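Local coordinates for protein ORF48 (Lactococcus phage TP901-1, PDB 3UH8) that is a structural component of the phage baseplate and probably helps assemble the organelle that attaches the virion to its host cell, at residues A87-F100 with E110-K123. Sequence-based numbering, arbitrary orientation.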
ATOM      1  N   ALA A  87       4.166   9.125   5.092  1.00 22.92           N
ATOM      2  CA  ALA A  87       3.924   8.807   3.685  1.00 22.87           C
ATOM      3  C   ALA A  87       3.835  10.059   2.798  1.00 27.20           C
ATOM      4  O   ALA A  87       4.080   9.969   1.595  1.00 27.07           O
ATOM      5  CB  ALA A  87       2.656   7.980   3.549  1.00 23.63           C
ATOM      6  N   LEU A  88       3.498  11.219   3.391  1.00 24.04           N
ATOM      7  CA  LEU A  88       3.339  12.498   2.691  1.00 24.24           C
ATOM      8  C   LEU A  88       4.542  13.437   2.812  1.00 29.26           C
ATOM      9  O   LEU A  88       4.578  14.464   2.131  1.00 29.12           O
ATOM     10  CB  LEU A  88       2.082  13.229   3.212  1.00 24.16           C
ATOM     11  CG  LEU A  88       0.738  12.520   3.082  1.00 28.74           C
ATOM     12  CD1 LEU A  88      -0.284  13.158   3.991  1.00 28.79           C
ATOM     13  CD2 LEU A  88       0.248  12.528   1.654  1.00 30.79           C
ATOM     14  N   GLN A  89       5.526  13.098   3.658  1.00 26.02           N
ATOM     15  CA  GLN A  89       6.683  13.936   3.936  1.00 25.91           C
ATOM     16  C   GLN A  89       7.585  14.246   2.746  1.00 29.43           C
ATOM     17  O   GLN A  89       7.919  15.408   2.562  1.00 28.72           O
ATOM     18  CB  GLN A  89       7.494  13.369   5.094  1.00 27.40           C
ATOM     19  CG  GLN A  89       8.386  14.396   5.769  1.00 44.40           C
ATOM     20  CD  GLN A  89       9.255  13.718   6.783  1.00 65.10           C
ATOM     21  OE1 GLN A  89      10.448  13.490   6.568  1.00 59.78           O
ATOM     22  NE2 GLN A  89       8.651  13.310   7.880  1.00 58.33           N
ATOM     23  N   PHE A  90       7.998  13.215   1.988  1.00 25.86           N
ATOM     24  CA  PHE A  90       8.857  13.453   0.826  1.00 25.36           C
ATOM     25  C   PHE A  90       8.065  13.999  -0.358  1.00 28.81           C
ATOM     26  O   PHE A  90       7.331  13.256  -1.021  1.00 28.12           O
ATOM     27  CB  PHE A  90       9.727  12.230   0.463  1.00 27.19           C
ATOM     28  CG  PHE A  90      10.619  12.454  -0.739  1.00 28.83           C
ATOM     29  CD1 PHE A  90      10.291  11.919  -1.978  1.00 31.80           C
ATOM     30  CD2 PHE A  90      11.758  13.248  -0.643  1.00 30.89           C
ATOM     31  CE1 PHE A  90      11.094  12.156  -3.098  1.00 32.61           C
ATOM     32  CE2 PHE A  90      12.560  13.486  -1.764  1.00 33.57           C
ATOM     33  CZ  PHE A  90      12.227  12.934  -2.983  1.00 31.68           C
ATOM     34  N   VAL A  91       8.211  15.313  -0.618  1.00 25.51           N
ATOM     35  CA  VAL A  91       7.544  15.987  -1.728  1.00 25.43           C
ATOM     36  C   VAL A  91       8.283  15.599  -3.005  1.00 30.13           C
ATOM     37  O   VAL A  91       9.396  16.055  -3.253  1.00 30.09           O
ATOM     38  CB  VAL A  91       7.398  17.521  -1.517  1.00 29.19           C
ATOM     39  CG1 VAL A  91       6.896  18.220  -2.779  1.00 28.92           C
ATOM     40  CG2 VAL A  91       6.469  17.823  -0.345  1.00 29.00           C
ATOM     41  N   GLY A  92       7.670  14.697  -3.754  1.00 27.15           N
ATOM     42  CA  GLY A  92       8.217  14.159  -4.991  1.00 27.07           C
ATOM     43  C   GLY A  92       7.807  12.718  -5.195  1.00 31.10           C
ATOM     44  O   GLY A  92       6.745  12.301  -4.721  1.00 30.69           O
ATOM     45  N   ARG A  93       8.649  11.947  -5.900  1.00 27.38           N
ATOM     46  CA  ARG A  93       8.352  10.549  -6.179  1.00 27.12           C
ATOM     47  C   ARG A  93       8.726   9.615  -5.031  1.00 29.90           C
ATOM     48  O   ARG A  93       9.885   9.557  -4.615  1.00 29.30           O
ATOM     49  CB  ARG A  93       8.946  10.090  -7.521  1.00 28.62           C
ATOM     50  CG  ARG A  93       8.266   8.838  -8.050  1.00 41.63           C
ATOM     51  CD  ARG A  93       8.680   8.467  -9.458  1.00 54.58           C
ATOM     52  NE  ARG A  93       8.156   7.143  -9.796  1.00 65.53           N
ATOM     53  CZ  ARG A  93       8.116   6.622 -11.017  1.00 82.97           C
ATOM     54  NH1 ARG A  93       8.549   7.318 -12.057  1.00 71.54           N
ATOM     55  NH2 ARG A  93       7.620   5.408 -11.211  1.00 71.85           N
ATOM     56  N   ASN A  94       7.720   8.884  -4.528  1.00 25.58           N
ATOM     57  CA  ASN A  94       7.859   7.921  -3.440  1.00 25.03           C
ATOM     58  C   ASN A  94       7.700   6.498  -3.955  1.00 28.36           C
ATOM     59  O   ASN A  94       6.952   6.268  -4.905  1.00 27.91           O
ATOM     60  CB  ASN A  94       6.823   8.196  -2.358  1.00 24.45           C
ATOM     61  CG  ASN A  94       7.099   9.423  -1.532  1.00 40.31           C
ATOM     62  OD1 ASN A  94       7.610   9.337  -0.414  1.00 32.20           O
ATOM     63  ND2 ASN A  94       6.745  10.590  -2.050  1.00 31.03           N
ATOM     64  N   GLU A  95       8.393   5.547  -3.313  1.00 24.47           N
ATOM     65  CA  GLU A  95       8.345   4.126  -3.651  1.00 24.13           C
ATOM     66  C   GLU A  95       7.907   3.339  -2.417  1.00 27.87           C
ATOM     67  O   GLU A  95       8.481   3.517  -1.341  1.00 27.39           O
ATOM     68  CB  GLU A  95       9.713   3.647  -4.167  1.00 25.45           C
ATOM     69  CG  GLU A  95       9.737   2.192  -4.618  1.00 36.15           C
ATOM     70  CD  GLU A  95      10.971   1.730  -5.373  1.00 53.09           C
ATOM     71  OE1 GLU A  95      11.054   0.516  -5.669  1.00 45.30           O
ATOM     72  OE2 GLU A  95      11.841   2.574  -5.692  1.00 46.56           O
ATOM     73  N   ALA A  96       6.876   2.489  -2.573  1.00 24.68           N
ATOM     74  CA  ALA A  96       6.326   1.677  -1.482  1.00 24.44           C
ATOM     75  C   ALA A  96       5.813   0.316  -1.958  1.00 28.02           C
ATOM     76  O   ALA A  96       5.741   0.072  -3.163  1.00 27.39           O
ATOM     77  CB  ALA A  96       5.212   2.442  -0.775  1.00 25.16           C
ATOM     78  N   TYR A  97       5.466  -0.572  -1.002  1.00 24.47           N
ATOM     79  CA  TYR A  97       4.919  -1.906  -1.259  1.00 24.05           C
ATOM     80  C   TYR A  97       4.047  -2.391  -0.089  1.00 27.50           C
ATOM     81  O   TYR A  97       4.191  -1.900   1.031  1.00 26.75           O
ATOM     82  CB  TYR A  97       6.035  -2.920  -1.611  1.00 24.98           C
ATOM     83  CG  TYR A  97       6.832  -3.442  -0.434  1.00 26.26           C
ATOM     84  CD1 TYR A  97       6.506  -4.653   0.172  1.00 28.05           C
ATOM     85  CD2 TYR A  97       7.946  -2.752   0.043  1.00 26.88           C
ATOM     86  CE1 TYR A  97       7.244  -5.147   1.246  1.00 28.51           C
ATOM     87  CE2 TYR A  97       8.703  -3.248   1.105  1.00 27.74           C
ATOM     88  CZ  TYR A  97       8.341  -4.441   1.710  1.00 35.20           C
ATOM     89  OH  TYR A  97       9.054  -4.943   2.766  1.00 36.09           O
ATOM     90  N   PHE A  98       3.157  -3.365  -0.351  1.00 24.23           N
ATOM     91  CA  PHE A  98       2.297  -3.947   0.676  1.00 23.92           C
ATOM     92  C   PHE A  98       2.758  -5.345   1.050  1.00 28.53           C
ATOM     93  O   PHE A  98       2.930  -6.189   0.174  1.00 28.05           O
ATOM     94  CB  PHE A  98       0.819  -3.942   0.256  1.00 25.50           C
ATOM     95  CG  PHE A  98       0.202  -2.565   0.228  1.00 26.64           C
ATOM     96  CD1 PHE A  98      -0.191  -1.937   1.407  1.00 29.39           C
ATOM     97  CD2 PHE A  98       0.030  -1.887  -0.967  1.00 28.49           C
ATOM     98  CE1 PHE A  98      -0.736  -0.651   1.383  1.00 30.32           C
ATOM     99  CE2 PHE A  98      -0.528  -0.605  -0.993  1.00 31.22           C
ATOM    100  CZ  PHE A  98      -0.907   0.005   0.185  1.00 29.30           C
ATOM    101  N   SER A  99       2.977  -5.574   2.352  1.00 26.18           N
ATOM    102  CA  SER A  99       3.414  -6.848   2.919  1.00 26.56           C
ATOM    103  C   SER A  99       2.274  -7.450   3.745  1.00 31.88           C
ATOM    104  O   SER A  99       1.669  -6.750   4.558  1.00 31.67           O
ATOM    105  CB  SER A  99       4.659  -6.642   3.775  1.00 30.03           C
ATOM    106  OG  SER A  99       5.000  -7.801   4.517  1.00 37.88           O
ATOM    107  N   PHE A 100       1.974  -8.738   3.519  1.00 29.31           N
ATOM    108  CA  PHE A 100       0.887  -9.453   4.195  1.00 29.36           C
ATOM    109  C   PHE A 100       1.474 -10.402   5.218  1.00 35.39           C
ATOM    110  O   PHE A 100       2.287 -11.262   4.873  1.00 35.11           O
ATOM    111  CB  PHE A 100      -0.023 -10.152   3.170  1.00 30.89           C
ATOM    112  CG  PHE A 100      -0.619  -9.188   2.165  1.00 32.20           C
ATOM    113  CD1 PHE A 100       0.096  -8.806   1.033  1.00 34.89           C
ATOM    114  CD2 PHE A 100      -1.873  -8.628   2.373  1.00 34.00           C
ATOM    115  CE1 PHE A 100      -0.441  -7.894   0.124  1.00 35.63           C
ATOM    116  CE2 PHE A 100      -2.413  -7.722   1.455  1.00 36.72           C
ATOM    117  CZ  PHE A 100      -1.687  -7.352   0.344  1.00 34.89           C
ATOM    118  N   GLU A 110       5.831 -12.178   7.550  1.00 43.68           N
ATOM    119  CA  GLU A 110       5.370 -12.017   6.173  1.00 42.98           C
ATOM    120  C   GLU A 110       5.214 -13.343   5.438  1.00 46.19           C
ATOM    121  O   GLU A 110       6.178 -14.100   5.308  1.00 45.80           O
ATOM    122  CB  GLU A 110       6.283 -11.064   5.383  1.00 44.25           C
ATOM    123  CG  GLU A 110       5.801 -10.834   3.961  1.00 53.94           C
ATOM    124  CD  GLU A 110       6.869 -10.379   2.995  1.00 72.41           C
ATOM    125  OE1 GLU A 110       7.617 -11.247   2.488  1.00 68.83           O
ATOM    126  OE2 GLU A 110       6.949  -9.158   2.731  1.00 64.00           O
ATOM    127  N   GLN A 111       3.997 -13.596   4.934  1.00 42.55           N
ATOM    128  CA  GLN A 111       3.667 -14.788   4.157  1.00 42.04           C
ATOM    129  C   GLN A 111       3.918 -14.535   2.675  1.00 44.94           C
ATOM    130  O   GLN A 111       4.318 -15.454   1.959  1.00 44.72           O
ATOM    131  CB  GLN A 111       2.217 -15.222   4.429  1.00 43.42           C
ATOM    132  CG  GLN A 111       2.068 -16.479   5.306  1.00 60.96           C
ATOM    133  CD  GLN A 111       3.089 -16.644   6.419  1.00 82.78           C
ATOM    134  OE1 GLN A 111       3.856 -17.614   6.443  1.00 78.57           O
ATOM    135  NE2 GLN A 111       3.125 -15.714   7.367  1.00 76.02           N
ATOM    136  N   PHE A 112       3.709 -13.278   2.229  1.00 40.60           N
ATOM    137  CA  PHE A 112       3.923 -12.784   0.864  1.00 39.89           C
ATOM    138  C   PHE A 112       3.763 -11.255   0.821  1.00 42.79           C
ATOM    139  O   PHE A 112       3.253 -10.656   1.773  1.00 42.47           O
ATOM    140  CB  PHE A 112       2.981 -13.471  -0.154  1.00 41.60           C
ATOM    141  CG  PHE A 112       1.600 -12.874  -0.274  1.00 43.03           C
ATOM    142  CD1 PHE A 112       1.267 -12.064  -1.355  1.00 46.09           C
ATOM    143  CD2 PHE A 112       0.634 -13.114   0.692  1.00 45.11           C
ATOM    144  CE1 PHE A 112      -0.008 -11.503  -1.460  1.00 46.90           C
ATOM    145  CE2 PHE A 112      -0.645 -12.561   0.578  1.00 47.89           C
ATOM    146  CZ  PHE A 112      -0.953 -11.751  -0.492  1.00 46.01           C
ATOM    147  N   SER A 113       4.159 -10.635  -0.301  1.00 38.25           N
ATOM    148  CA  SER A 113       4.058  -9.190  -0.489  1.00 37.54           C
ATOM    149  C   SER A 113       3.794  -8.813  -1.937  1.00 39.61           C
ATOM    150  O   SER A 113       3.978  -9.639  -2.836  1.00 39.03           O
ATOM    151  CB  SER A 113       5.331  -8.499  -0.002  1.00 41.00           C
ATOM    152  OG  SER A 113       6.491  -9.028  -0.625  1.00 49.41           O
ATOM    153  N   THR A 114       3.365  -7.561  -2.161  1.00 35.10           N
ATOM    154  CA  THR A 114       3.154  -7.024  -3.502  1.00 34.37           C
ATOM    155  C   THR A 114       4.514  -6.551  -4.003  1.00 37.40           C
ATOM    156  O   THR A 114       5.466  -6.425  -3.224  1.00 36.86           O
ATOM    157  CB  THR A 114       2.177  -5.815  -3.498  1.00 41.06           C
ATOM    158  OG1 THR A 114       2.778  -4.701  -2.829  1.00 38.82           O
ATOM    159  CG2 THR A 114       0.810  -6.137  -2.909  1.00 39.84           C
ATOM    160  N   ARG A 115       4.595  -6.247  -5.289  1.00 33.53           N
ATOM    161  CA  ARG A 115       5.816  -5.707  -5.858  1.00 33.02           C
ATOM    162  C   ARG A 115       5.766  -4.203  -5.675  1.00 35.32           C
ATOM    163  O   ARG A 115       4.675  -3.660  -5.470  1.00 35.10           O
ATOM    164  CB  ARG A 115       5.939  -6.124  -7.315  1.00 34.02           C
ATOM    165  CG  ARG A 115       6.321  -7.598  -7.399  1.00 46.21           C
ATOM    166  CD  ARG A 115       6.288  -8.159  -8.799  1.00 58.72           C
ATOM    167  NE  ARG A 115       6.994  -7.302  -9.750  1.00 70.51           N
ATOM    168  CZ  ARG A 115       8.160  -7.599 -10.311  1.00 87.03           C
ATOM    169  NH1 ARG A 115       8.759  -8.752 -10.042  1.00 75.44           N
ATOM    170  NH2 ARG A 115       8.724  -6.757 -11.166  1.00 74.54           N
ATOM    171  N   THR A 116       6.934  -3.531  -5.669  1.00 30.17           N
ATOM    172  CA  THR A 116       6.985  -2.081  -5.459  1.00 29.13           C
ATOM    173  C   THR A 116       6.203  -1.299  -6.505  1.00 30.94           C
ATOM    174  O   THR A 116       6.064  -1.733  -7.650  1.00 30.65           O
ATOM    175  CB  THR A 116       8.420  -1.541  -5.312  1.00 36.37           C
ATOM    176  OG1 THR A 116       9.132  -1.695  -6.539  1.00 36.02           O
ATOM    177  CG2 THR A 116       9.179  -2.157  -4.151  1.00 34.60           C
ATOM    178  N   PHE A 117       5.666  -0.161  -6.081  1.00 25.82           N
ATOM    179  CA  PHE A 117       4.922   0.772  -6.909  1.00 24.73           C
ATOM    180  C   PHE A 117       5.317   2.170  -6.477  1.00 28.06           C
ATOM    181  O   PHE A 117       5.864   2.355  -5.383  1.00 27.39           O
ATOM    182  CB  PHE A 117       3.405   0.553  -6.768  1.00 26.20           C
ATOM    183  CG  PHE A 117       2.794   0.975  -5.450  1.00 27.40           C
ATOM    184  CD1 PHE A 117       2.789   0.113  -4.361  1.00 30.08           C
ATOM    185  CD2 PHE A 117       2.193   2.221  -5.309  1.00 29.21           C
ATOM    186  CE1 PHE A 117       2.226   0.505  -3.142  1.00 30.87           C
ATOM    187  CE2 PHE A 117       1.630   2.611  -4.091  1.00 31.88           C
ATOM    188  CZ  PHE A 117       1.647   1.749  -3.016  1.00 29.97           C
ATOM    189  N   HIS A 118       5.019   3.153  -7.318  1.00 24.71           N
ATOM    190  CA  HIS A 118       5.338   4.532  -7.012  1.00 24.35           C
ATOM    191  C   HIS A 118       4.104   5.392  -6.888  1.00 27.96           C
ATOM    192  O   HIS A 118       3.094   5.132  -7.542  1.00 27.58           O
ATOM    193  CB  HIS A 118       6.273   5.114  -8.073  1.00 25.11           C
ATOM    194  CG  HIS A 118       7.661   4.551  -8.040  1.00 28.60           C
ATOM    195  ND1 HIS A 118       7.992   3.414  -8.755  1.00 30.44           N
ATOM    196  CD2 HIS A 118       8.770   5.014  -7.417  1.00 30.36           C
ATOM    197  CE1 HIS A 118       9.280   3.209  -8.527  1.00 29.84           C
ATOM    198  NE2 HIS A 118       9.792   4.150  -7.730  1.00 30.10           N
ATOM    199  N   TYR A 119       4.201   6.428  -6.049  1.00 24.44           N
ATOM    200  CA  TYR A 119       3.179   7.448  -5.856  1.00 24.13           C
ATOM    201  C   TYR A 119       3.867   8.800  -5.716  1.00 29.59           C
ATOM    202  O   TYR A 119       5.022   8.863  -5.284  1.00 29.50           O
ATOM    203  CB  TYR A 119       2.223   7.123  -4.689  1.00 24.55           C
ATOM    204  CG  TYR A 119       2.811   7.242  -3.299  1.00 24.89           C
ATOM    205  CD1 TYR A 119       2.698   8.422  -2.571  1.00 26.70           C
ATOM    206  CD2 TYR A 119       3.404   6.146  -2.678  1.00 25.09           C
ATOM    207  CE1 TYR A 119       3.205   8.526  -1.275  1.00 26.86           C
ATOM    208  CE2 TYR A 119       3.910   6.236  -1.379  1.00 25.59           C
ATOM    209  CZ  TYR A 119       3.806   7.430  -0.682  1.00 31.41           C
ATOM    210  OH  TYR A 119       4.318   7.537   0.585  1.00 31.00           O
ATOM    211  N   ILE A 120       3.182   9.875  -6.108  1.00 27.29           N
ATOM    212  CA  ILE A 120       3.756  11.217  -6.045  1.00 27.58           C
ATOM    213  C   ILE A 120       3.119  12.104  -4.985  1.00 31.93           C
ATOM    214  O   ILE A 120       1.899  12.244  -4.955  1.00 31.43           O
ATOM    215  CB  ILE A 120       3.923  11.890  -7.456  1.00 30.98           C
ATOM    216  CG1 ILE A 120       3.925  13.435  -7.396  1.00 31.53           C
ATOM    217  CG2 ILE A 120       2.913  11.381  -8.483  1.00 31.86           C
ATOM    218  CD1 ILE A 120       5.030  14.088  -8.153  1.00 39.91           C
ATOM    219  N   VAL A 121       3.950  12.692  -4.112  1.00 29.08           N
ATOM    220  CA  VAL A 121       3.469  13.644  -3.124  1.00 28.99           C
ATOM    221  C   VAL A 121       3.765  15.022  -3.701  1.00 33.20           C
ATOM    222  O   VAL A 121       4.918  15.344  -3.992  1.00 32.91           O
ATOM    223  CB  VAL A 121       4.031  13.478  -1.690  1.00 33.00           C
ATOM    224  CG1 VAL A 121       3.418  14.518  -0.753  1.00 32.76           C
ATOM    225  CG2 VAL A 121       3.776  12.076  -1.150  1.00 32.89           C
ATOM    226  N   GLU A 122       2.706  15.797  -3.926  1.00 30.13           N
ATOM    227  CA  GLU A 122       2.791  17.145  -4.477  1.00 30.22           C
ATOM    228  C   GLU A 122       2.584  18.187  -3.391  1.00 34.53           C
ATOM    229  O   GLU A 122       2.055  17.884  -2.320  1.00 33.99           O
ATOM    230  CB  GLU A 122       1.765  17.332  -5.605  1.00 31.70           C
ATOM    231  CG  GLU A 122       2.178  16.669  -6.907  1.00 43.57           C
ATOM    232  CD  GLU A 122       1.196  16.723  -8.062  1.00 66.82           C
ATOM    233  OE1 GLU A 122       0.064  17.227  -7.878  1.00 65.27           O
ATOM    234  OE2 GLU A 122       1.564  16.248  -9.160  1.00 61.01           O
ATOM    235  N   LYS A 123       3.016  19.422  -3.676  1.00 31.43           N
ATOM    236  CA  LYS A 123       2.891  20.568  -2.784  1.00 67.32           C
ATOM    237  C   LYS A 123       2.645  21.823  -3.622  1.00101.53           C
ATOM    238  O   LYS A 123       3.370  22.082  -4.581  1.00 63.46           O
ATOM    239  CB  LYS A 123       4.155  20.720  -1.925  1.00 69.94           C
ATOM    240  CG  LYS A 123       4.043  21.818  -0.887  1.00 85.63           C
ATOM    241  CD  LYS A 123       5.374  22.104  -0.244  1.00 96.73           C
ATOM    242  CE  LYS A 123       5.294  23.235   0.753  1.00109.51           C
ATOM    243  NZ  LYS A 123       4.503  22.884   1.960  1.00119.57           N
TER
HETATM  244  O   HOH W   1       8.360  -7.170   4.103  1.00 24.57           O
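Tyr119 reaches across from strand 117-122 and lays one face of its ring under Asn94 CB, which sits 3.6 Å from the ring centroid. With CG between its backbone N and carbonyl carbon (chi1 71°), the ring runs back over strand 92-100, and its hydroxyl gives a short 2.6 Å hydrogen bond from OH to Ala87 O, on a carbonyl lone pair. That ties Ala87, in the short helix 85-89, to strand 117-122. The Asn94 amide, turned nearly parallel to the phenol ring, sends ND2 to Phe90 O at 2.9 Å, within the amide plane, so the turn leading into the strand is pinned as well; Val121 CG2 packs against the same ND2.

On the sheet face that carries Arg93, Glu95 and His118, the imidazole is sandwiched: Arg93 NE lies over one side of it, the guanidinium nearly perpendicular to the ring, while Glu95 CG covers the opposite side, 4.1 Å from the ring centroid. Glu95 OE2 adds only a weak bond from His118 NE2.

These residues belong to an antiparallel pair in an immunoglobulin-like beta domain, with strand 49-54 on the far side of strand 92-100. The pairs run in one register from Gly92-Val121, where the bond from Gly92 N is weak, to Ala96-Phe117, then slip by one residue. In the break Thr114 substitutes a side chain for backbone: its OG1 accepts the hydrogen bond from Phe98 N at 2.8 Å, while Thr114 N returns to Phe98 O at 2.7 Å.

Past the slip, Phe100 and Phe112 lie almost parallel but offset, centroids 4.6 Å apart; Lys43 makes a cation-pi contact with Phe112, and Phe45 meets Phe100. Ser99 OG donates to the anti lone pair of Glu110 OE2 and also bonds Arg101 NE, and a water links OE2 to Tyr97 OH.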